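Epimerase (Methylomonas sp. DH-1, PDB 7CJ7) catalyses the reversible, manganese-dependent epimerization of ketoses at C3, with its highest activity on L-ribulose, and works as a homodimer. Local coordinates at residues Trp48-Val52 / Ala53-Asp57; Asp173-Arg177 / Pro178-Leu182. All coordinates share one frame; numbering follows the deposited sequence.

Contact 1 of 2, residues Trp48-Val52 / Ala53-Asp57. With MG (magnesium ion), chain E.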
# COMPACT_ATOMS: atom_id res chain seq x y z
N TRP A 48 -6.21 -0.47 28.04
CA TRP A 48 -6.53 0.12 29.37
C TRP A 48 -7.72 1.07 29.26
O TRP A 48 -8.26 1.45 30.30
CB TRP A 48 -5.32 0.83 29.99
CG TRP A 48 -4.24 -0.11 30.42
CD1 TRP A 48 -4.16 -0.78 31.61
CD2 TRP A 48 -3.08 -0.50 29.66
NE1 TRP A 48 -3.03 -1.55 31.64
CE2 TRP A 48 -2.35 -1.40 30.46
CE3 TRP A 48 -2.59 -0.16 28.39
CZ2 TRP A 48 -1.16 -1.98 30.02
CZ3 TRP A 48 -1.41 -0.73 27.96
CH2 TRP A 48 -0.71 -1.63 28.76
N GLN A 49 -8.13 1.43 28.03
CA GLN A 49 -9.13 2.50 27.76
C GLN A 49 -10.54 1.92 27.82
O GLN A 49 -11.50 2.71 27.92
CB GLN A 49 -8.87 3.12 26.39
CG GLN A 49 -9.28 4.58 26.29
CD GLN A 49 -8.50 5.47 27.23
OE1 GLN A 49 -7.99 6.52 26.85
NE2 GLN A 49 -8.39 5.05 28.48
N ILE A 50 -10.67 0.60 27.74
CA ILE A 50 -11.98 -0.08 27.55
C ILE A 50 -12.62 -0.35 28.91
O ILE A 50 -11.94 -0.89 29.79
CB ILE A 50 -11.81 -1.37 26.72
CG1 ILE A 50 -13.12 -2.14 26.61
CG2 ILE A 50 -10.71 -2.25 27.27
CD1 ILE A 50 -13.12 -3.14 25.48
N ASP A 51 -13.89 0.03 29.08
CA ASP A 51 -14.72 -0.36 30.25
C ASP A 51 -15.21 -1.79 30.01
O ASP A 51 -16.22 -1.96 29.31
CB ASP A 51 -15.87 0.61 30.52
CG ASP A 51 -16.65 0.31 31.78
OD1 ASP A 51 -16.63 -0.85 32.24
OD2 ASP A 51 -17.32 1.24 32.29
N VAL A 52 -14.51 -2.78 30.54
CA VAL A 52 -14.71 -4.21 30.20
C VAL A 52 -16.09 -4.67 30.70
O VAL A 52 -16.80 -5.33 29.93
CB VAL A 52 -13.58 -5.08 30.75
CG1 VAL A 52 -13.83 -6.54 30.44
CG2 VAL A 52 -12.23 -4.62 30.22
N ALA A 53 -16.46 -4.35 31.93
CA ALA A 53 -17.75 -4.78 32.52
C ALA A 53 -18.91 -4.25 31.67
O ALA A 53 -19.85 -5.02 31.38
CB ALA A 53 -17.82 -4.34 33.95
N LEU A 54 -18.84 -2.99 31.25
CA LEU A 54 -19.91 -2.34 30.46
C LEU A 54 -20.00 -3.04 29.10
O LEU A 54 -21.12 -3.36 28.67
CB LEU A 54 -19.58 -0.85 30.31
CG LEU A 54 -20.62 0.01 29.61
CD1 LEU A 54 -20.50 1.45 30.05
CD2 LEU A 54 -20.49 -0.09 28.10
N THR A 55 -18.86 -3.33 28.48
CA THR A 55 -18.80 -4.00 27.16
C THR A 55 -19.41 -5.40 27.29
O THR A 55 -20.21 -5.78 26.42
CB THR A 55 -17.38 -4.03 26.60
OG1 THR A 55 -16.96 -2.68 26.40
CG2 THR A 55 -17.27 -4.80 25.30
N LYS A 56 -19.03 -6.14 28.33
CA LYS A 56 -19.59 -7.48 28.61
C LYS A 56 -21.13 -7.40 28.67
O LYS A 56 -21.79 -8.22 28.02
CB LYS A 56 -18.94 -8.03 29.88
CG LYS A 56 -19.48 -9.36 30.35
CD LYS A 56 -19.85 -10.28 29.23
CE LYS A 56 -18.73 -11.19 28.79
NZ LYS A 56 -19.23 -12.56 28.55
N ASP A 57 -21.69 -6.44 29.42
CA ASP A 57 -23.16 -6.25 29.55
C ASP A 57 -23.77 -6.01 28.16
O ASP A 57 -24.86 -6.55 27.89
CB ASP A 57 -23.49 -5.10 30.50
CG ASP A 57 -23.21 -5.39 31.96
OD1 ASP A 57 -22.98 -6.58 32.30
OD2 ASP A 57 -23.25 -4.42 32.76
MG MG E . -22.02 -7.50 33.81
O HOH W 1 -14.97 -2.84 33.86
O HOH W 2 -20.25 -7.07 33.28
O HOH W 3 -22.16 -5.22 34.85
O HOH W 4 -21.51 -8.47 35.70
O HOH W 5 -22.32 -9.25 32.93

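Contact 2 of 2, residues Asp173-Arg177 / Pro178-Leu182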
# COMPACT_ATOMS: atom_id res chain seq x y z
N ASP A 173 6.80 -21.13 12.01
CA ASP A 173 7.61 -22.36 12.21
C ASP A 173 8.65 -22.11 13.30
O ASP A 173 8.93 -23.03 14.08
CB ASP A 173 8.32 -22.80 10.93
CG ASP A 173 7.40 -23.40 9.89
OD1 ASP A 173 6.32 -23.88 10.26
OD2 ASP A 173 7.80 -23.40 8.69
N GLU A 174 9.20 -20.89 13.37
CA GLU A 174 10.20 -20.50 14.39
C GLU A 174 9.48 -20.25 15.72
O GLU A 174 10.03 -20.61 16.77
CB GLU A 174 11.01 -19.29 13.92
CG GLU A 174 11.82 -19.54 12.65
CD GLU A 174 12.45 -18.31 12.00
OE1 GLU A 174 12.75 -18.36 10.79
OE2 GLU A 174 12.64 -17.30 12.71
N VAL A 175 8.27 -19.68 15.70
CA VAL A 175 7.48 -19.50 16.94
C VAL A 175 7.18 -20.89 17.53
O VAL A 175 7.41 -21.10 18.72
CB VAL A 175 6.19 -18.70 16.67
CG1 VAL A 175 5.28 -18.72 17.88
CG2 VAL A 175 6.53 -17.28 16.23
N ASN A 176 6.67 -21.79 16.69
CA ASN A 176 6.43 -23.20 17.03
C ASN A 176 5.54 -23.31 18.28
O ASN A 176 5.95 -23.96 19.26
CB ASN A 176 7.75 -23.93 17.27
CG ASN A 176 7.52 -25.42 17.31
OD1 ASN A 176 6.60 -25.89 16.65
ND2 ASN A 176 8.34 -26.14 18.06
N ARG A 177 4.37 -22.70 18.24
CA ARG A 177 3.35 -22.77 19.31
C ARG A 177 2.03 -23.22 18.72
O ARG A 177 1.61 -22.72 17.68
CB ARG A 177 3.23 -21.41 20.01
CG ARG A 177 4.46 -21.03 20.82
CD ARG A 177 4.73 -22.03 21.92
NE ARG A 177 5.68 -21.54 22.91
CZ ARG A 177 6.98 -21.72 22.84
NH1 ARG A 177 7.50 -22.34 21.80
NH2 ARG A 177 7.77 -21.26 23.80
N PRO A 178 1.33 -24.18 19.36
CA PRO A 178 0.11 -24.76 18.79
C PRO A 178 -1.07 -23.79 18.72
O PRO A 178 -2.00 -24.04 17.96
CB PRO A 178 -0.22 -25.91 19.76
CG PRO A 178 0.41 -25.49 21.07
CD PRO A 178 1.68 -24.76 20.67
N ASN A 179 -1.03 -22.71 19.50
CA ASN A 179 -2.15 -21.73 19.55
C ASN A 179 -1.72 -20.45 18.84
O ASN A 179 -2.38 -19.43 19.04
CB ASN A 179 -2.62 -21.44 20.98
CG ASN A 179 -1.56 -20.76 21.81
OD1 ASN A 179 -0.40 -21.15 21.77
ND2 ASN A 179 -1.96 -19.78 22.60
N ALA A 180 -0.69 -20.52 17.99
CA ALA A 180 -0.29 -19.39 17.13
C ALA A 180 -0.62 -19.73 15.67
O ALA A 180 -0.19 -20.78 15.17
CB ALA A 180 1.15 -19.04 17.32
N PHE A 181 -1.38 -18.86 15.02
CA PHE A 181 -1.93 -19.09 13.66
C PHE A 181 -1.58 -17.91 12.76
O PHE A 181 -1.22 -16.81 13.24
CB PHE A 181 -3.45 -19.26 13.72
CG PHE A 181 -3.90 -20.49 14.46
CD1 PHE A 181 -4.10 -20.46 15.83
CD2 PHE A 181 -4.13 -21.68 13.78
CE1 PHE A 181 -4.51 -21.59 16.51
CE2 PHE A 181 -4.54 -22.81 14.47
CZ PHE A 181 -4.72 -22.76 15.84
N LEU A 182 -1.72 -18.15 11.46
CA LEU A 182 -1.64 -17.10 10.42
C LEU A 182 -3.00 -16.41 10.33
O LEU A 182 -4.06 -17.05 10.52
CB LEU A 182 -1.27 -17.76 9.09
CG LEU A 182 -0.93 -16.81 7.96
CD1 LEU A 182 0.41 -16.15 8.22
CD2 LEU A 182 -0.92 -17.55 6.63

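Contact 1 of 2, residues Trp48-Val52 / Ala53-Asp57
A chi1 of -175° in Asp51 turns CG away from the backbone N and carries the carboxylate over the first turn of helix 52-61, where OD1 receives the amide hydrogen of Leu54, with N of Leu54 3.2 Å from OD1 of Asp51; Asp51 is thus the N-cap of the helix. The amide approaches OD1 from well above the carboxylate plane, while CG of Asp51 rests 3.5 Å from CB of Leu54, the two side chains crossing at about a right angle. A water bridges OD1 of Asp51 and the amide of Ala53.

The backbone O of Asp51 is gripped twice by Thr55. N of Thr55 donates to O of Asp51 at 3.1 Å. The hydroxyl, turned back toward the loop by a chi1 of -63°, adds a second bond: OG1 of Thr55 sits above the carbonyl plane, 3.1 Å from O of Asp51, and is bonded to Trp20 NE1 as well. One turn after Ala53, OD1 of Asp57 binds a magnesium ion at 2.0 Å, with four waters on the metal. A negative carboxylate at the amino end of a helix, where the N-H groups of the first turn point out of the helix end without helical acceptors of their own, probably interacts favourably with the helix dipole.

Contact 2 of 2, residues Asp173-Arg177 / Pro178-Leu182
Arg177 and Ala180 meet at the two ends of a type I beta turn, and the arginine side chain can be traced outward from there. Its CB lies 4.1 Å from CB of Ala180 and 4.0 Å from OD1 of Asn179, so the root of the chain is packed against the turn it opens. CB also borders the ring of Pro178, whose CD stands 3.7 Å away from it. Beyond CB the chain departs: CG is anti to the carbonyl carbon (chi1 -69°), and a bend about CB-CG (chi2 -61°) leads the guanidinium back along the preceding residues. On its way the side chain touches Gln136 and Ala139 of helix 125-143. NE then forms a salt bridge with Asp140 of that helix, and NH1 reaches back to O of Asn176 in a weak hydrogen bond of 3.4 Å.

The turn closes the helix-to-strand half of the beta-alpha-beta unit made by strand 148-152, helix 165-175 and strand 180-185, one of the repeating crossovers of the TIM barrel. Asn176, with positive phi (55°), ends the helical run, and Pro178 and Asn179 fill the two central positions of the turn. N of Ala180 donates to O of Arg177 at 3.2 Å, reaching that oxygen from well above the carbonyl plane.

Where helix and strand face each other, CG1 of Val175 meets CB of Ala180 in an apolar contact of 4.2 Å; Ala180 also touches Leu172 of the same helix and Ile149 of the neighbouring strand. Asn179 is buried, and ND2 of its side chain donates to the carbonyls of Ala139 and Ile147, which tie the turn to the last turns of helix 125-143 and the approach to strand 148-152.

In the fold
Both contacts lie at junctions between strands and helices of one TIM barrel, but of opposite sense: contact 1 starts a helix after a strand-to-helix loop, whereas contact 2 ends a helix and leads into the next strand. In such barrels the loops that follow strands surround the active site, and those after helices lie at the other end. Accordingly, Ile50 of contact 1 has its side chain about 11 Å from that of the sugar-binding Ser69 and about 12 Å from bound L-sorbose. Contact 2 lies away from these sites, although its strand 180-185 ends in the manganese ligand Asp185. The centres of contacts 1 and 2 are about 29 Å apart, their nearest atoms about 19 Å.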